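Local coordinates for CREG-like beta-barrel domain-containing protein (Agrobacterium tumefaciens, PDB 3DNH) that is of unknown function but carries a barrel domain of the pyridoxamine 5'-phosphate oxidase and CREG type, a family that often binds flavin, at residues A43-D48 against P54-T59; F71-L76 against R81-D86; D119-A124 against T144-L149; R127-Y132 against L137-P142. All blocks are in the same frame, centred on the assembly; numbering follows the deposited sequence. Where two conformers were deposited one is given.

Contact 1 (A43-D48 against P54-T59); sequences ALATLD and PYTTAT
T46 and Y55 lie side by side and point the same way, as do L44 and T57, across a beta hairpin whose arms, strands 41-47 and 54-63, are neighbours in the closed antiparallel barrel of this split-barrel family. Both pairs are hydrogen-bonded ones. L44 N gives to T57 O and T57 N returns to L44 O at 2.8 Å, while the same exchange joins T46 and Y55, with Y55 N to T46 O at 2.7 Å. Their side chains stand on one face. The branched L44 sends CD1 to 3.9 Å from T57 CG2, and I89 and V91 of strand 88-93 add to its apolar surroundings. Y55, its CG anti to the backbone N (chi1 175°), lays its ring so that T46 CG2 meets the edge at CD2, 3.7 Å away; the rest of the ring leads off toward L78 and N82 of helix 78-85. The opposite face, with A43, A45, L47, P54, T56 and A58, is mostly of small side chains and meets the second subunit: A43 packs on A43 and L47 on L47 of that subunit. T56 turns its hydroxyl between the backbone N and the carbonyl carbon (chi1 52°), where OG1 is hydrogen-bonded to S90 and T92 of the second subunit. Its methyl also touches across the hairpin, with T56 CG2 4.0 Å from A45 CB.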
loop_
_atom_site.group_PDB
_atom_site.type_symbol
_atom_site.label_atom_id
_atom_site.label_comp_id
_atom_site.label_asym_id
_atom_site.label_seq_id
_atom_site.Cartn_x
_atom_site.Cartn_y
_atom_site.Cartn_z
ATOM N N ALA A 43 2.116 3.431 2.157
ATOM C CA ALA A 43 2.281 4.252 0.992
ATOM C C ALA A 43 2.960 5.545 1.450
ATOM O O ALA A 43 2.678 6.075 2.523
ATOM C CB ALA A 43 0.908 4.541 0.391
ATOM N N LEU A 44 3.900 6.039 0.648
ATOM C CA LEU A 44 4.656 7.234 0.969
ATOM C C LEU A 44 4.589 8.080 -0.286
ATOM O O LEU A 44 4.972 7.601 -1.383
ATOM C CB LEU A 44 6.140 6.872 1.164
ATOM C CG LEU A 44 7.116 7.776 1.939
ATOM C CD1 LEU A 44 8.552 7.731 1.353
ATOM C CD2 LEU A 44 6.653 9.210 2.212
ATOM N N ALA A 45 4.147 9.318 -0.111
ATOM C CA ALA A 45 4.118 10.298 -1.168
ATOM C C ALA A 45 5.065 11.457 -0.866
ATOM O O ALA A 45 5.159 11.961 0.267
ATOM C CB ALA A 45 2.683 10.807 -1.407
ATOM N N THR A 46 5.685 11.931 -1.936
ATOM C CA THR A 46 6.781 12.852 -1.899
ATOM C C THR A 46 6.472 13.809 -3.079
ATOM O O THR A 46 5.595 13.518 -3.913
ATOM C CB THR A 46 7.976 11.885 -2.053
ATOM O OG1 THR A 46 8.771 11.755 -0.860
ATOM C CG2 THR A 46 8.655 11.822 -3.347
ATOM N N LEU A 47 7.147 14.956 -3.139
ATOM C CA LEU A 47 6.903 15.915 -4.229
ATOM C C LEU A 47 8.094 16.034 -5.171
ATOM O O LEU A 47 9.244 16.178 -4.734
ATOM C CB LEU A 47 6.524 17.309 -3.686
ATOM C CG LEU A 47 5.245 17.518 -2.843
ATOM C CD1 LEU A 47 5.231 18.949 -2.255
ATOM C CD2 LEU A 47 3.957 17.270 -3.654
ATOM N N ASP A 48 7.816 16.002 -6.469
ATOM C CA ASP A 48 8.853 16.203 -7.441
ATOM C C ASP A 48 9.265 17.679 -7.476
ATOM O O ASP A 48 8.414 18.570 -7.579
ATOM C CB ASP A 48 8.447 15.695 -8.802
ATOM C CG ASP A 48 9.609 15.666 -9.768
ATOM O OD1 ASP A 48 9.969 16.743 -10.305
ATOM O OD2 ASP A 48 10.181 14.572 -9.970
ATOM N N PRO A 54 3.061 14.645 -7.611
ATOM C CA PRO A 54 3.437 13.813 -6.473
ATOM C C PRO A 54 4.230 12.616 -6.976
ATOM O O PRO A 54 4.206 12.315 -8.193
ATOM C CB PRO A 54 2.087 13.379 -5.858
ATOM C CG PRO A 54 1.075 13.544 -6.958
ATOM C CD PRO A 54 1.623 14.514 -7.978
ATOM N N TYR A 55 4.933 11.951 -6.063
ATOM C CA TYR A 55 5.679 10.765 -6.420
ATOM C C TYR A 55 5.514 9.792 -5.262
ATOM O O TYR A 55 5.757 10.147 -4.121
ATOM C CB TYR A 55 7.184 11.090 -6.681
ATOM C CG TYR A 55 7.999 9.841 -6.929
ATOM C CD1 TYR A 55 8.110 9.302 -8.214
ATOM C CD2 TYR A 55 8.624 9.158 -5.865
ATOM C CE1 TYR A 55 8.842 8.145 -8.448
ATOM C CE2 TYR A 55 9.362 7.993 -6.095
ATOM C CZ TYR A 55 9.458 7.494 -7.372
ATOM O OH TYR A 55 10.162 6.335 -7.590
ATOM N N THR A 56 5.092 8.563 -5.562
ATOM C CA THR A 56 4.780 7.584 -4.538
ATOM C C THR A 56 5.753 6.419 -4.505
ATOM O O THR A 56 6.360 6.050 -5.537
ATOM C CB THR A 56 3.349 7.035 -4.691
ATOM O OG1 THR A 56 3.155 6.583 -6.037
ATOM C CG2 THR A 56 2.346 8.086 -4.376
ATOM N N THR A 57 5.885 5.820 -3.321
ATOM C CA THR A 57 6.533 4.501 -3.173
ATOM C C THR A 57 5.836 3.704 -2.073
ATOM O O THR A 57 4.879 4.201 -1.472
ATOM C CB THR A 57 8.113 4.601 -2.964
ATOM O OG1 THR A 57 8.693 3.294 -3.090
ATOM C CG2 THR A 57 8.495 5.205 -1.603
ATOM N N ALA A 58 6.281 2.469 -1.849
ATOM C CA ALA A 58 5.904 1.674 -0.690
ATOM C C ALA A 58 7.117 1.489 0.224
ATOM O O ALA A 58 8.230 1.246 -0.255
ATOM C CB ALA A 58 5.334 0.306 -1.102
ATOM N N THR A 59 6.895 1.576 1.532
ATOM C CA THR A 59 8.005 1.435 2.485
ATOM C C THR A 59 7.534 0.750 3.772
ATOM O O THR A 59 6.334 0.549 3.947
ATOM C CB THR A 59 8.688 2.816 2.757
ATOM O OG1 THR A 59 10.006 2.615 3.279
ATOM C CG2 THR A 59 7.838 3.753 3.667
#

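Contact 2 (F71-L76 against R81-D86); sequences FFAAGL and RNMETD
The selenium of selenomethionine M83 comes up to the rim of the F71 ring, SE lying 3.9 Å from F71 CZ and within the ring plane. This is an edge-on Met-aromatic contact, with selenium standing in for the methionine sulfur at the ring's hydrogen-bearing border. Both conformations serve it. M83 leaves the helix with CG anti to the carbonyl carbon, runs straight through chi2 and then bends at chi3 (-72°), which turns the terminal methyl to the strand: M83 CE rests 4.0 Å from F71 CE1 and 4.2 Å from A73 CB. F71 holds CG between its backbone N and carbonyl carbon (chi1 60°), an arrangement that swings the ring toward the helix. The contact thus fastens helix 78-85 over strand 69-74 of the barrel, with T46, I89 and Y147 also touching M83. A long, flexible side chain suits this place, since it can reach past the short A73 and fit against a flat ring. F71 meets the Y147 ring as well, their planes about 20° apart. Two residues earlier in the helix, R81 grips N82 side-on: NE and NH2 both give to N82 OD1, NH2 at 2.9 Å, from the same face of the amide. That oxygen lies almost in the guanidinium plane, and the paired bonds hold the guanidinium edge against that one oxygen, while R81 NH2 also reaches T12 O of the second subunit.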
loop_
_atom_site.group_PDB
_atom_site.type_symbol
_atom_site.label_atom_id
_atom_site.label_comp_id
_atom_site.label_asym_id
_atom_site.label_seq_id
_atom_site.Cartn_x
_atom_site.Cartn_y
_atom_site.Cartn_z
ATOM N N PHE A 71 10.919 5.705 9.288
ATOM C CA PHE A 71 11.161 4.846 8.155
ATOM C C PHE A 71 12.560 5.135 7.578
ATOM O O PHE A 71 13.217 6.129 7.938
ATOM C CB PHE A 71 10.050 5.003 7.097
ATOM C CG PHE A 71 9.920 6.400 6.547
ATOM C CD1 PHE A 71 10.633 6.784 5.408
ATOM C CD2 PHE A 71 9.069 7.325 7.151
ATOM C CE1 PHE A 71 10.514 8.097 4.886
ATOM C CE2 PHE A 71 8.936 8.620 6.647
ATOM C CZ PHE A 71 9.664 9.008 5.498
ATOM N N PHE A 72 12.966 4.223 6.703
ATOM C CA PHE A 72 14.252 4.277 6.063
ATOM C C PHE A 72 14.044 4.415 4.571
ATOM O O PHE A 72 13.049 3.901 4.025
ATOM C CB PHE A 72 15.040 2.996 6.378
ATOM C CG PHE A 72 15.858 2.495 5.236
ATOM C CD1 PHE A 72 17.127 3.011 4.988
ATOM C CD2 PHE A 72 15.361 1.489 4.401
ATOM C CE1 PHE A 72 17.889 2.529 3.917
ATOM C CE2 PHE A 72 16.123 1.005 3.321
ATOM C CZ PHE A 72 17.379 1.530 3.080
ATOM N N ALA A 73 14.994 5.091 3.923
ATOM C CA ALA A 73 15.013 5.183 2.467
ATOM C C ALA A 73 16.467 5.086 2.026
ATOM O O ALA A 73 17.322 5.723 2.635
ATOM C CB ALA A 73 14.427 6.486 1.983
ATOM N N ALA A 74 16.747 4.280 1.001
ATOM C CA ALA A 74 18.087 4.279 0.381
ATOM C C ALA A 74 18.345 5.682 -0.177
ATOM O O ALA A 74 17.441 6.268 -0.759
ATOM C CB ALA A 74 18.140 3.253 -0.724
ATOM N N GLY A 75 19.554 6.223 -0.003
ATOM C CA GLY A 75 19.855 7.596 -0.454
ATOM C C GLY A 75 19.778 7.854 -1.957
ATOM O O GLY A 75 19.452 8.970 -2.408
ATOM N N LEU A 76 20.086 6.839 -2.758
ATOM C CA LEU A 76 20.105 7.042 -4.213
ATOM C C LEU A 76 18.723 6.854 -4.888
ATOM O O LEU A 76 18.635 6.498 -6.050
ATOM C CB LEU A 76 21.204 6.173 -4.850
ATOM C CG LEU A 76 22.613 6.271 -4.235
ATOM C CD1 LEU A 76 23.669 5.608 -5.155
ATOM C CD2 LEU A 76 23.041 7.731 -3.906
ATOM N N ARG A 81 15.679 11.777 -2.728
ATOM C CA ARG A 81 15.977 13.017 -3.416
ATOM C C ARG A 81 14.867 14.031 -3.188
ATOM O O ARG A 81 15.152 15.185 -2.818
ATOM C CB ARG A 81 16.160 12.783 -4.933
ATOM C CG ARG A 81 16.842 13.938 -5.764
ATOM C CD ARG A 81 15.868 15.038 -6.264
ATOM N NE ARG A 81 14.624 14.459 -6.815
ATOM C CZ ARG A 81 14.495 13.978 -8.041
ATOM N NH1 ARG A 81 15.525 14.015 -8.893
ATOM N NH2 ARG A 81 13.331 13.467 -8.428
ATOM N N ASN A 82 13.621 13.621 -3.449
ATOM C CA ASN A 82 12.482 14.551 -3.364
ATOM C C ASN A 82 12.418 15.165 -1.977
ATOM O O ASN A 82 12.319 16.399 -1.835
ATOM C CB ASN A 82 11.149 13.875 -3.725
ATOM C CG ASN A 82 11.042 13.528 -5.196
ATOM O OD1 ASN A 82 11.806 14.033 -6.005
ATOM N ND2 ASN A 82 10.107 12.633 -5.549
HETATM N N MSE A 83 12.534 14.302 -0.968
HETATM C CA MSE A 83 12.544 14.713 0.430
HETATM C C MSE A 83 13.705 15.653 0.823
HETATM O O MSE A 83 13.518 16.515 1.668
HETATM C CB MSE A 83 12.494 13.483 1.343
HETATM C CG MSE A 83 11.131 12.789 1.333
HETATM SE SE MSE A 83 10.972 11.312 2.610
HETATM C CE MSE A 83 12.129 9.957 1.720
ATOM N N GLU A 84 14.878 15.509 0.194
ATOM C CA GLU A 84 15.959 16.519 0.336
ATOM C C GLU A 84 15.463 17.883 -0.130
ATOM O O GLU A 84 15.629 18.883 0.556
ATOM C CB GLU A 84 17.212 16.186 -0.498
ATOM C CG GLU A 84 18.271 15.296 0.138
ATOM C CD GLU A 84 18.496 15.539 1.648
ATOM O OE1 GLU A 84 19.475 16.237 2.013
ATOM O OE2 GLU A 84 17.701 15.000 2.475
ATOM N N THR A 85 14.858 17.904 -1.311
ATOM C CA THR A 85 14.389 19.141 -1.936
ATOM C C THR A 85 13.184 19.796 -1.211
ATOM O O THR A 85 13.118 21.020 -1.143
ATOM C CB THR A 85 14.104 18.935 -3.450
ATOM O OG1 THR A 85 13.085 17.949 -3.640
ATOM C CG2 THR A 85 15.371 18.474 -4.193
ATOM N N ASP A 86 12.274 18.981 -0.650
ATOM C CA ASP A 86 11.018 19.444 -0.037
ATOM C C ASP A 86 10.530 18.350 0.922
ATOM O O ASP A 86 10.220 17.218 0.491
ATOM C CB ASP A 86 9.977 19.692 -1.142
ATOM C CG ASP A 86 8.677 20.328 -0.635
ATOM O OD1 ASP A 86 8.242 20.099 0.514
ATOM O OD2 ASP A 86 8.062 21.061 -1.438
#

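Contact 3 (D119-A124 against T144-L149); sequences DEVPLA and TRLYRL
L146 pushes its CD2 methyl toward V121 and A124, so that the start of helix 121-131 lies against strand 144-157 of the antiparallel barrel. This apolar side is the close-packed one. L146 CD2 is 3.7 Å from V121 CB and crosses that side chain obliquely, and it lies 3.8 Å from A124 CB. A buried alanine, with nothing beyond CB, lets the helix come near enough for one leucine branch to touch two of its residues; F70 and I116 border L146 as well. Only A124 is buried here, and V121 and L146 are themselves partly exposed; the polar half, E120 with R148, is looser in that a single bond joins it. These two meet on long chains that cross at about a right angle. E120 is extended beyond CG, whereas R148 bends at chi3, bringing its guanidinium round to the carboxylate. The salt bridge is not a flat, two-pronged one: the two planes are 31° apart and the donor stands 47° out of the carboxylate plane. The same R148 nitrogen also forms a salt bridge with E64, so one positive charge serves two acids. The bond to E120 runs from R148 NH2 to E120 OE1, 2.9 Å, with an N-H...O angle of 148°.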
loop_
_atom_site.group_PDB
_atom_site.type_symbol
_atom_site.label_atom_id
_atom_site.label_comp_id
_atom_site.label_asym_id
_atom_site.label_seq_id
_atom_site.Cartn_x
_atom_site.Cartn_y
_atom_site.Cartn_z
ATOM N N ASP A 119 23.208 10.556 16.246
ATOM C CA ASP A 119 23.238 9.884 17.562
ATOM C C ASP A 119 22.156 8.829 17.770
ATOM O O ASP A 119 22.350 7.866 18.506
ATOM C CB ASP A 119 23.220 10.889 18.733
ATOM C CG ASP A 119 24.449 11.810 18.763
ATOM O OD1 ASP A 119 24.462 12.708 19.626
ATOM O OD2 ASP A 119 25.388 11.664 17.943
ATOM N N GLU A 120 21.018 9.031 17.106
ATOM C CA GLU A 120 19.859 8.175 17.234
ATOM C C GLU A 120 19.793 7.078 16.175
ATOM O O GLU A 120 18.915 6.223 16.242
ATOM C CB GLU A 120 18.594 9.026 17.131
ATOM C CG GLU A 120 18.597 10.274 18.036
ATOM C CD GLU A 120 17.317 11.052 17.872
ATOM O OE1 GLU A 120 16.277 10.548 18.348
ATOM O OE2 GLU A 120 17.320 12.123 17.220
ATOM N N VAL A 121 20.691 7.061 15.193
ATOM C CA VAL A 121 20.523 5.968 14.222
ATOM C C VAL A 121 20.710 4.545 14.792
ATOM O O VAL A 121 19.897 3.686 14.485
ATOM C CB VAL A 121 21.047 6.197 12.769
ATOM C CG1 VAL A 121 20.925 7.660 12.377
ATOM C CG2 VAL A 121 22.382 5.689 12.569
ATOM N N PRO A 122 21.759 4.303 15.617
ATOM C CA PRO A 122 21.850 2.972 16.243
ATOM C C PRO A 122 20.536 2.443 16.916
ATOM O O PRO A 122 20.152 1.283 16.707
ATOM C CB PRO A 122 22.978 3.144 17.251
ATOM C CG PRO A 122 23.882 4.200 16.607
ATOM C CD PRO A 122 22.926 5.157 15.958
ATOM N N LEU A 123 19.874 3.295 17.689
ATOM C CA LEU A 123 18.596 2.927 18.302
ATOM C C LEU A 123 17.522 2.644 17.259
ATOM O O LEU A 123 16.804 1.651 17.368
ATOM C CB LEU A 123 18.139 4.033 19.247
ATOM C CG LEU A 123 16.895 3.805 20.083
ATOM C CD1 LEU A 123 16.986 2.539 20.976
ATOM C CD2 LEU A 123 16.771 5.101 20.874
ATOM N N ALA A 124 17.437 3.498 16.237
ATOM C CA ALA A 124 16.403 3.379 15.222
ATOM C C ALA A 124 16.614 2.098 14.411
ATOM O O ALA A 124 15.657 1.415 14.022
ATOM C CB ALA A 124 16.390 4.638 14.311
ATOM N N THR A 144 22.280 4.616 3.543
ATOM C CA THR A 144 20.995 4.401 4.221
ATOM C C THR A 144 20.594 5.733 4.879
ATOM O O THR A 144 21.428 6.384 5.515
ATOM C CB THR A 144 21.029 3.200 5.256
ATOM O OG1 THR A 144 21.678 3.571 6.484
ATOM C CG2 THR A 144 21.734 1.994 4.712
ATOM N N ARG A 145 19.342 6.153 4.678
ATOM C CA ARG A 145 18.790 7.394 5.281
ATOM C C ARG A 145 17.587 7.092 6.177
ATOM O O ARG A 145 16.731 6.294 5.830
ATOM C CB ARG A 145 18.389 8.410 4.216
ATOM C CG ARG A 145 19.575 8.984 3.453
ATOM C CD ARG A 145 19.238 10.241 2.705
ATOM N NE ARG A 145 20.374 10.597 1.862
ATOM C CZ ARG A 145 20.307 11.410 0.814
ATOM N NH1 ARG A 145 19.155 11.982 0.480
ATOM N NH2 ARG A 145 21.397 11.649 0.100
ATOM N N LEU A 146 17.526 7.762 7.313
ATOM C CA LEU A 146 16.541 7.472 8.341
ATOM C C LEU A 146 15.693 8.725 8.626
ATOM O O LEU A 146 16.238 9.798 8.857
ATOM C CB LEU A 146 17.321 7.097 9.573
ATOM C CG LEU A 146 16.808 6.097 10.581
ATOM C CD1 LEU A 146 15.590 5.319 10.098
ATOM C CD2 LEU A 146 18.012 5.194 10.892
ATOM N N TYR A 147 14.371 8.585 8.636
ATOM C CA TYR A 147 13.473 9.761 8.778
ATOM C C TYR A 147 12.376 9.483 9.778
ATOM O O TYR A 147 11.921 8.383 9.840
ATOM C CB TYR A 147 12.747 10.008 7.475
ATOM C CG TYR A 147 13.603 10.129 6.253
ATOM C CD1 TYR A 147 13.931 11.383 5.727
ATOM C CD2 TYR A 147 14.006 8.986 5.562
ATOM C CE1 TYR A 147 14.690 11.495 4.552
ATOM C CE2 TYR A 147 14.753 9.078 4.450
ATOM C CZ TYR A 147 15.093 10.330 3.935
ATOM O OH TYR A 147 15.823 10.366 2.800
ATOM N N ARG A 148 11.904 10.483 10.523
ATOM C CA ARG A 148 10.624 10.281 11.210
ATOM C C ARG A 148 9.578 11.265 10.699
ATOM O O ARG A 148 9.900 12.374 10.215
ATOM C CB ARG A 148 10.759 10.254 12.764
ATOM C CG ARG A 148 11.355 11.487 13.332
ATOM C CD ARG A 148 11.255 11.565 14.871
ATOM N NE ARG A 148 12.118 10.623 15.558
ATOM C CZ ARG A 148 13.374 10.874 15.947
ATOM N NH1 ARG A 148 13.966 12.042 15.706
ATOM N NH2 ARG A 148 14.061 9.930 16.562
ATOM N N LEU A 149 8.334 10.818 10.749
ATOM C CA LEU A 149 7.225 11.629 10.315
ATOM C C LEU A 149 6.915 12.627 11.414
ATOM O O LEU A 149 6.698 12.237 12.569
ATOM C CB LEU A 149 5.995 10.756 9.993
ATOM C CG LEU A 149 4.732 11.548 9.637
ATOM C CD1 LEU A 149 4.908 12.424 8.408
ATOM C CD2 LEU A 149 3.565 10.581 9.464
#

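Contact 4 (R127-Y132 against L137-P142); sequences RYIARY and LYLSLP
L139 provides the aliphatic part of the contact, its CD1 touching two residues of the facing helix. L139 CD1 lies 3.9 Å from I129 CD1, the two side chains sliding past each other in opposite directions, and equally 3.9 Å from Y128 CD2, at an oblique approach. The leucine gets there with CG anti to its carbonyl carbon (chi1 -59°). Aromatic contact comes next. Y128 and Y138 cross at about a right angle, Y128 CE2 being 4.2 Å from Y138 CE1, and Y138 OH arrives at the edge of the Y128 ring. Y132, one turn on, sets CD2 over the centre of one face of that ring, 3.7 Å above its plane. Tyrosine suits these sites because its ring packs while its hydroxyl can still take a polar partner. Here the chain passes from helix 121-131 through a short turn into helix 135-138, part of the connection between barrel strands 106-115 and 144-157. Among the polar ends, Y128 OH and Y138 OH, 3.7 Å apart, form no bond with each other; each has a partner elsewhere. Y128 OH is hydrogen-bonded to N60 ND2, Y132 OH to I61 O, and Y138 OH to D100 of the second subunit.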
loop_
_atom_site.group_PDB
_atom_site.type_symbol
_atom_site.label_atom_id
_atom_site.label_comp_id
_atom_site.label_asym_id
_atom_site.label_seq_id
_atom_site.Cartn_x
_atom_site.Cartn_y
_atom_site.Cartn_z
ATOM N N ARG A 127 15.425 -0.933 16.527
ATOM C CA ARG A 127 13.951 -0.911 16.502
ATOM C C ARG A 127 13.362 -1.386 15.171
ATOM O O ARG A 127 12.381 -2.141 15.136
ATOM C CB ARG A 127 13.436 0.481 16.805
ATOM C CG ARG A 127 13.479 0.863 18.228
ATOM C CD ARG A 127 13.223 2.365 18.348
ATOM N NE ARG A 127 13.223 2.791 19.744
ATOM C CZ ARG A 127 13.121 4.048 20.165
ATOM N NH1 ARG A 127 13.070 5.064 19.292
ATOM N NH2 ARG A 127 13.099 4.280 21.484
ATOM N N TYR A 128 13.973 -0.952 14.067
ATOM C CA TYR A 128 13.521 -1.328 12.757
ATOM C C TYR A 128 13.745 -2.812 12.428
ATOM O O TYR A 128 12.852 -3.480 11.904
ATOM C CB TYR A 128 14.280 -0.472 11.748
ATOM C CG TYR A 128 13.739 -0.478 10.348
ATOM C CD1 TYR A 128 12.796 0.475 9.941
ATOM C CD2 TYR A 128 14.244 -1.355 9.403
ATOM C CE1 TYR A 128 12.327 0.502 8.626
ATOM C CE2 TYR A 128 13.807 -1.336 8.095
ATOM C CZ TYR A 128 12.854 -0.392 7.704
ATOM O OH TYR A 128 12.456 -0.359 6.382
ATOM N N ILE A 129 14.961 -3.304 12.707
ATOM C CA ILE A 129 15.345 -4.703 12.560
ATOM C C ILE A 129 14.398 -5.657 13.296
ATOM O O ILE A 129 14.099 -6.744 12.812
ATOM C CB ILE A 129 16.802 -4.947 13.110
ATOM C CG1 ILE A 129 17.893 -4.438 12.131
ATOM C CG2 ILE A 129 17.067 -6.406 13.410
ATOM C CD1 ILE A 129 17.644 -4.763 10.757
ATOM N N ALA A 130 13.955 -5.221 14.468
ATOM C CA ALA A 130 12.998 -5.961 15.308
ATOM C C ALA A 130 11.726 -6.305 14.518
ATOM O O ALA A 130 11.174 -7.370 14.700
ATOM C CB ALA A 130 12.665 -5.145 16.576
ATOM N N ARG A 131 11.304 -5.434 13.598
ATOM C CA ARG A 131 10.112 -5.680 12.795
ATOM C C ARG A 131 10.411 -6.276 11.437
ATOM O O ARG A 131 9.564 -6.981 10.871
ATOM C CB ARG A 131 9.304 -4.376 12.610
ATOM C CG ARG A 131 8.469 -3.989 13.762
ATOM C CD ARG A 131 7.713 -2.684 13.407
ATOM N NE ARG A 131 6.599 -2.472 14.305
ATOM C CZ ARG A 131 5.595 -1.619 14.099
ATOM N NH1 ARG A 131 5.533 -0.892 12.990
ATOM N NH2 ARG A 131 4.620 -1.527 15.001
ATOM N N TYR A 132 11.607 -5.975 10.921
ATOM C CA TYR A 132 11.990 -6.219 9.530
ATOM C C TYR A 132 13.366 -6.894 9.527
ATOM O O TYR A 132 14.395 -6.235 9.266
ATOM C CB TYR A 132 12.012 -4.894 8.720
ATOM C CG TYR A 132 10.714 -4.161 8.871
ATOM C CD1 TYR A 132 9.535 -4.729 8.358
ATOM C CD2 TYR A 132 10.635 -2.959 9.573
ATOM C CE1 TYR A 132 8.325 -4.143 8.548
ATOM C CE2 TYR A 132 9.397 -2.344 9.766
ATOM C CZ TYR A 132 8.252 -2.950 9.250
ATOM O OH TYR A 132 7.029 -2.385 9.423
ATOM N N LEU A 137 20.280 -6.737 6.155
ATOM C CA LEU A 137 21.065 -6.742 4.945
ATOM C C LEU A 137 21.053 -5.388 4.262
ATOM O O LEU A 137 22.118 -4.804 4.060
ATOM C CB LEU A 137 20.566 -7.842 3.987
ATOM C CG LEU A 137 21.482 -8.389 2.879
ATOM C CD1 LEU A 137 21.444 -7.499 1.599
ATOM C CD2 LEU A 137 22.932 -8.636 3.384
ATOM N N TYR A 138 19.871 -4.900 3.889
ATOM C CA TYR A 138 19.784 -3.671 3.076
ATOM C C TYR A 138 20.050 -2.346 3.800
ATOM O O TYR A 138 20.242 -1.327 3.150
ATOM C CB TYR A 138 18.497 -3.594 2.256
ATOM C CG TYR A 138 17.210 -3.601 3.051
ATOM C CD1 TYR A 138 16.756 -2.444 3.707
ATOM C CD2 TYR A 138 16.415 -4.761 3.120
ATOM C CE1 TYR A 138 15.576 -2.437 4.436
ATOM C CE2 TYR A 138 15.222 -4.765 3.842
ATOM C CZ TYR A 138 14.806 -3.605 4.491
ATOM O OH TYR A 138 13.630 -3.612 5.206
ATOM N N LEU A 139 20.023 -2.349 5.136
ATOM C CA LEU A 139 20.512 -1.206 5.921
ATOM C C LEU A 139 22.051 -1.212 5.932
ATOM O O LEU A 139 22.673 -0.166 6.066
ATOM C CB LEU A 139 19.977 -1.226 7.359
ATOM C CG LEU A 139 18.468 -1.195 7.620
ATOM C CD1 LEU A 139 18.153 -1.284 9.135
ATOM C CD2 LEU A 139 17.897 0.063 7.035
ATOM N N SER A 140 22.660 -2.394 5.793
ATOM C CA SER A 140 24.123 -2.510 5.732
ATOM C C SER A 140 24.653 -2.076 4.361
ATOM O O SER A 140 25.842 -2.228 4.067
ATOM C CB SER A 140 24.592 -3.945 6.058
ATOM O OG SER A 140 24.606 -4.201 7.456
ATOM N N LEU A 141 23.766 -1.541 3.527
ATOM C CA LEU A 141 24.167 -1.051 2.208
ATOM C C LEU A 141 24.462 0.449 2.262
ATOM O O LEU A 141 23.889 1.143 3.092
ATOM C CB LEU A 141 23.080 -1.370 1.168
ATOM C CG LEU A 141 23.031 -2.851 0.729
ATOM C CD1 LEU A 141 21.707 -3.220 0.021
ATOM C CD2 LEU A 141 24.252 -3.216 -0.120
ATOM N N PRO A 142 25.365 0.951 1.395
ATOM C CA PRO A 142 25.658 2.392 1.314
ATOM C C PRO A 142 24.448 3.360 1.340
ATOM O O PRO A 142 23.358 3.002 0.924
ATOM C CB PRO A 142 26.438 2.511 -0.017
ATOM C CG PRO A 142 27.213 1.219 -0.063
ATOM C CD PRO A 142 26.216 0.183 0.459
#

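Contacts 1 and 2 are buried, contact 4 is partly so, and contact 3 lies at the surface. Contact 1 alone is strand on strand and rests on backbone hydrogen bonds; contacts 2 and 3 each set a helix against the barrel sheet, one through a selenium and a ring, the other through a leucine and a salt bridge at the surface. Their strands, 69-74 and 144-157, are sheet neighbours, and F71 O pairs with Y147 N. Contact 4, between helix 121-131 and the region of helix 135-138 and the residues after it, is nested in the chain loop closed by contact 3; F72 packs on its Y138 and L139. Contacts 1, 2 and 4 also touch the second subunit, unlike contact 3.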